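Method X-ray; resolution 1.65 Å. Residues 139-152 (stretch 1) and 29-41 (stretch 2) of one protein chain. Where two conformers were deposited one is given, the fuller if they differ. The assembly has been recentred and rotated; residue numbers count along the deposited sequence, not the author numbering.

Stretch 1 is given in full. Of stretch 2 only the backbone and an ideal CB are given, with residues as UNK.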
# COMPACT_ATOMS: atom_id res chain seq x y z
N HIS A 139 19.19 8.91 -12.68
CA HIS A 139 17.90 9.17 -12.07
C HIS A 139 17.24 7.83 -11.73
O HIS A 139 17.78 6.76 -12.03
CB HIS A 139 17.01 10.03 -12.97
CG HIS A 139 16.51 9.32 -14.19
ND1 HIS A 139 17.23 9.28 -15.37
CD2 HIS A 139 15.37 8.64 -14.42
CE1 HIS A 139 16.54 8.60 -16.27
NE2 HIS A 139 15.41 8.20 -15.72
N PHE A 140 16.08 7.89 -11.09
CA PHE A 140 15.36 6.69 -10.71
C PHE A 140 14.32 6.33 -11.76
O PHE A 140 13.59 7.19 -12.25
CB PHE A 140 14.73 6.84 -9.32
CG PHE A 140 15.75 6.85 -8.21
CD1 PHE A 140 15.98 5.71 -7.45
CD2 PHE A 140 16.51 7.99 -7.95
CE1 PHE A 140 16.93 5.71 -6.44
CE2 PHE A 140 17.45 8.00 -6.94
CZ PHE A 140 17.66 6.86 -6.19
N ALA A 141 14.27 5.05 -12.13
CA ALA A 141 13.41 4.62 -13.22
C ALA A 141 11.94 4.72 -12.84
O ALA A 141 11.59 4.87 -11.67
CB ALA A 141 13.77 3.20 -13.64
N GLU A 142 11.07 4.63 -13.84
CA GLU A 142 9.64 4.82 -13.64
C GLU A 142 9.03 3.93 -12.56
O GLU A 142 8.24 4.41 -11.74
CB GLU A 142 8.90 4.59 -14.96
CG GLU A 142 7.41 4.86 -14.90
CD GLU A 142 6.73 4.66 -16.25
OE1 GLU A 142 7.33 4.00 -17.13
OE2 GLU A 142 5.61 5.17 -16.43
N GLU A 143 9.39 2.65 -12.55
CA GLU A 143 8.84 1.74 -11.55
C GLU A 143 9.38 2.05 -10.15
O GLU A 143 8.70 1.81 -9.15
CB GLU A 143 9.10 0.27 -11.91
CG GLU A 143 10.58 -0.15 -11.88
CD GLU A 143 11.32 0.10 -13.19
OE1 GLU A 143 10.89 0.96 -13.99
OE2 GLU A 143 12.34 -0.58 -13.42
N GLU A 144 10.59 2.60 -10.09
CA GLU A 144 11.17 2.98 -8.81
C GLU A 144 10.40 4.15 -8.23
O GLU A 144 10.08 4.17 -7.05
CB GLU A 144 12.64 3.37 -8.98
CG GLU A 144 13.52 2.26 -9.51
CD GLU A 144 14.99 2.64 -9.42
OE1 GLU A 144 15.57 2.47 -8.33
OE2 GLU A 144 15.54 3.13 -10.43
N GLU A 145 10.12 5.14 -9.06
CA GLU A 145 9.38 6.30 -8.60
C GLU A 145 7.96 5.91 -8.18
O GLU A 145 7.50 6.30 -7.12
CB GLU A 145 9.37 7.42 -9.65
CG GLU A 145 8.68 8.68 -9.15
CD GLU A 145 8.74 9.83 -10.14
OE1 GLU A 145 9.71 9.90 -10.92
OE2 GLU A 145 7.81 10.67 -10.12
N ALA A 146 7.29 5.11 -9.01
CA ALA A 146 5.93 4.67 -8.71
C ALA A 146 5.88 3.89 -7.39
O ALA A 146 4.98 4.07 -6.57
CB ALA A 146 5.38 3.83 -9.85
N PHE A 147 6.86 3.02 -7.20
CA PHE A 147 7.00 2.27 -5.96
C PHE A 147 7.13 3.21 -4.76
O PHE A 147 6.42 3.08 -3.77
CB PHE A 147 8.22 1.36 -6.04
CG PHE A 147 8.61 0.76 -4.73
CD1 PHE A 147 7.94 -0.34 -4.24
CD2 PHE A 147 9.65 1.29 -4.00
CE1 PHE A 147 8.30 -0.89 -3.03
CE2 PHE A 147 10.01 0.74 -2.80
CZ PHE A 147 9.34 -0.35 -2.31
N CYS A 148 8.06 4.15 -4.86
CA CYS A 148 8.32 5.07 -3.76
C CYS A 148 7.14 6.00 -3.47
O CYS A 148 6.86 6.32 -2.32
CB CYS A 148 9.60 5.87 -4.03
SG CYS A 148 11.14 4.94 -3.91
N VAL A 149 6.46 6.44 -4.52
CA VAL A 149 5.29 7.31 -4.36
C VAL A 149 4.16 6.55 -3.69
O VAL A 149 3.54 7.04 -2.74
CB VAL A 149 4.82 7.89 -5.71
CG1 VAL A 149 3.43 8.49 -5.58
CG2 VAL A 149 5.82 8.92 -6.20
N THR A 150 3.90 5.34 -4.16
CA THR A 150 2.86 4.50 -3.58
C THR A 150 3.16 4.25 -2.12
O THR A 150 2.26 4.30 -1.27
CB THR A 150 2.73 3.17 -4.36
OG1 THR A 150 2.44 3.45 -5.73
CG2 THR A 150 1.60 2.33 -3.79
N LEU A 151 4.42 3.99 -1.81
CA LEU A 151 4.87 3.79 -0.44
C LEU A 151 4.64 5.03 0.43
O LEU A 151 4.20 4.92 1.58
CB LEU A 151 6.34 3.41 -0.42
CG LEU A 151 6.97 3.09 0.93
CD1 LEU A 151 6.23 1.94 1.60
CD2 LEU A 151 8.44 2.77 0.77
N ALA A 152 4.95 6.20 -0.12
CA ALA A 152 4.80 7.45 0.62
C ALA A 152 3.35 7.71 1.05
O ALA A 152 3.11 8.38 2.06
CB ALA A 152 5.33 8.63 -0.19
N UNK A 29 12.29 0.90 9.42
CA UNK A 29 12.17 -0.28 8.58
C UNK A 29 12.20 0.12 7.12
O UNK A 29 12.90 -0.48 6.30
CB UNK A 29 10.89 -1.05 8.90
N UNK A 30 11.44 1.16 6.80
CA UNK A 30 11.33 1.65 5.43
C UNK A 30 12.66 2.12 4.84
O UNK A 30 13.01 1.73 3.73
CB UNK A 30 10.32 2.80 5.38
N UNK A 31 13.42 2.95 5.56
CA UNK A 31 14.66 3.46 4.98
C UNK A 31 15.67 2.33 4.72
O UNK A 31 16.40 2.35 3.73
CB UNK A 31 15.28 4.51 5.91
N UNK A 32 15.67 1.33 5.59
CA UNK A 32 16.57 0.19 5.42
C UNK A 32 16.12 -0.66 4.24
O UNK A 32 16.93 -1.02 3.38
CB UNK A 32 16.62 -0.65 6.69
N UNK A 33 14.83 -0.96 4.19
CA UNK A 33 14.28 -1.83 3.15
C UNK A 33 14.43 -1.22 1.77
O UNK A 33 14.78 -1.92 0.81
CB UNK A 33 12.80 -2.12 3.43
N UNK A 34 14.16 0.07 1.65
CA UNK A 34 14.31 0.75 0.37
C UNK A 34 15.73 0.60 -0.16
O UNK A 34 15.94 0.25 -1.31
CB UNK A 34 13.95 2.23 0.51
N UNK A 35 16.70 0.87 0.71
CA UNK A 35 18.10 0.77 0.29
C UNK A 35 18.46 -0.65 -0.14
O UNK A 35 19.18 -0.84 -1.11
CB UNK A 35 19.02 1.22 1.42
N UNK A 36 17.96 -1.64 0.59
CA UNK A 36 18.25 -3.03 0.27
C UNK A 36 17.59 -3.46 -1.03
O UNK A 36 18.18 -4.20 -1.82
CB UNK A 36 17.79 -3.94 1.41
N UNK A 37 16.36 -3.01 -1.24
CA UNK A 37 15.48 -3.61 -2.24
C UNK A 37 15.49 -2.94 -3.62
O UNK A 37 15.32 -3.62 -4.64
CB UNK A 37 14.05 -3.60 -1.70
N UNK A 38 15.69 -1.63 -3.66
CA UNK A 38 15.66 -0.92 -4.94
C UNK A 38 16.73 -1.39 -5.94
O UNK A 38 16.40 -1.72 -7.08
CB UNK A 38 15.83 0.58 -4.69
N UNK A 39 18.02 -1.40 -5.54
CA UNK A 39 18.58 -0.88 -4.29
C UNK A 39 18.94 0.60 -4.40
O UNK A 39 18.88 1.18 -5.48
CB UNK A 39 19.82 -1.69 -3.89
N UNK A 40 19.30 1.20 -3.27
CA UNK A 40 19.79 2.57 -3.25
C UNK A 40 20.85 2.66 -2.17
O UNK A 40 20.97 1.77 -1.33
CB UNK A 40 18.66 3.57 -3.01
N UNK A 41 21.62 3.74 -2.16
CA UNK A 41 22.73 3.85 -1.21
C UNK A 41 22.39 4.63 0.06
O UNK A 41 23.02 4.42 1.10
CB UNK A 41 23.92 4.52 -1.90

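The helix of 142-152 and the helical part of stretch 2 run nearly antiparallel (168° between N-to-C directions), their axes 12.6 Å apart at closest approach.

Position 29 has no atom of stretch 1 within 5.5 Å of its ideal CB, so almost any helix-tolerant residue fits; it is Leu29. Position 30 points toward stretch 1, its CB 5.0 Å from Leu151 CD2. A small or medium apolar side chain would suit this methyl surface, Val, Ile, Leu or Ala among them. The residue is Val30, chi1 t, and its CG1 lies 3.8 Å from Leu151 CD2.

Positions 31, 32 and 33 are helical, with nothing of stretch 1 within 5.5 Å of their ideal CB atoms, so polar or apolar residues would serve; they are Val31, Val32 and Arg33.

At position 34 CA-to-CB points sideways, and the ideal CB is 5.4 Å from Phe147 CE2. Phe147, Cys148 and Leu151 offer a largely apolar surface that a side chain must extend to reach, favouring Leu, Met or Ile. Leu34 (m, t) brings its end nearer: CD2 lies 2.9 Å from Phe147 CE2, at the ring edge and very tight for two carbons, and 3.9 Å from Leu151 CD2. Two conformers were deposited, and these distances belong to the one given.

Positions 35 and 36 again lack neighbours in stretch 1, and polar or small residues would do. They are Cys35 and Glu36, whose OE1 forms a salt bridge with Arg33 NH1 at 2.8 Å. Position 37 points sideways with nothing within 5.5 Å of its CB; many residues fit, and it is Ala37.

Position 38 points toward stretch 1 where the backbones come close, its CA 7.1 Å from that of Glu144. The ideal CB is 4.1 Å from Glu144 OE1, so a polar or basic residue is conceivable, but Phe140, Phe147 and Cys148 also favour a branched apolar one. Leu38 (m, t) takes the apolar option: CD2 is 3.9 Å from Phe147 CD2, CD1 is 4.1 Å from Cys148 SG, and 81 Å² of the residue is covered, the largest area in stretch 2.

Position 39 points away and follows a cis peptide bond, which strongly suggests proline: Pro39. Position 40 is extended (-145/167), its CB 4.4 Å from Phe140 CE1, at the ring edge; Ala, Ser or Val would be reasonable, and it is Ala40. Position 41 is out of reach, unconstrained here, and is Asp41.

Stretch 2 (29-41) LVVVRLCEALPAD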
# COMPACT_ATOMS: atom_id res chain seq x y z
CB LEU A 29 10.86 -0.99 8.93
CG LEU A 29 10.27 -2.16 8.15
CD1 LEU A 29 9.12 -2.73 8.97
CD2 LEU A 29 9.79 -1.73 6.77
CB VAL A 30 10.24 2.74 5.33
CG1 VAL A 30 10.29 3.42 3.97
CG2 VAL A 30 8.86 2.12 5.59
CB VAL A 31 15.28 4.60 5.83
CG1 VAL A 31 14.29 5.75 5.97
CG2 VAL A 31 15.72 4.10 7.20
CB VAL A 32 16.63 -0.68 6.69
CG1 VAL A 32 17.35 -2.00 6.39
CG2 VAL A 32 17.33 0.06 7.82
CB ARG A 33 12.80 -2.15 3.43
CG ARG A 33 12.57 -3.07 4.61
CD ARG A 33 13.28 -4.41 4.42
NE ARG A 33 12.95 -5.35 5.48
CZ ARG A 33 13.78 -6.28 5.95
NH1 ARG A 33 15.00 -6.38 5.45
NH2 ARG A 33 13.39 -7.10 6.91
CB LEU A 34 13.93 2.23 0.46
CG LEU A 34 12.44 2.54 0.36
CD1 LEU A 34 12.18 4.04 0.27
CD2 LEU A 34 11.88 1.85 -0.85
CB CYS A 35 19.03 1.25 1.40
SG CYS A 35 19.04 3.04 1.53
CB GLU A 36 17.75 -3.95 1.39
CG GLU A 36 18.52 -3.85 2.68
CD GLU A 36 17.87 -4.65 3.79
OE1 GLU A 36 16.64 -4.85 3.73
OE2 GLU A 36 18.59 -5.07 4.72
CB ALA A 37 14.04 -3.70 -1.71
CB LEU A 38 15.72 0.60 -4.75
CG LEU A 38 14.41 1.27 -4.35
CD1 LEU A 38 14.63 2.76 -4.17
CD2 LEU A 38 13.33 1.00 -5.38
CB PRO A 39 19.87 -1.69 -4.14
CG PRO A 39 20.32 -1.90 -5.55
CD PRO A 39 19.04 -2.08 -6.36
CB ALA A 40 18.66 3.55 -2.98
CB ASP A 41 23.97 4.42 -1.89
CG ASP A 41 24.37 3.62 -3.09
OD1 ASP A 41 24.56 2.39 -2.95
OD2 ASP A 41 24.44 4.19 -4.19
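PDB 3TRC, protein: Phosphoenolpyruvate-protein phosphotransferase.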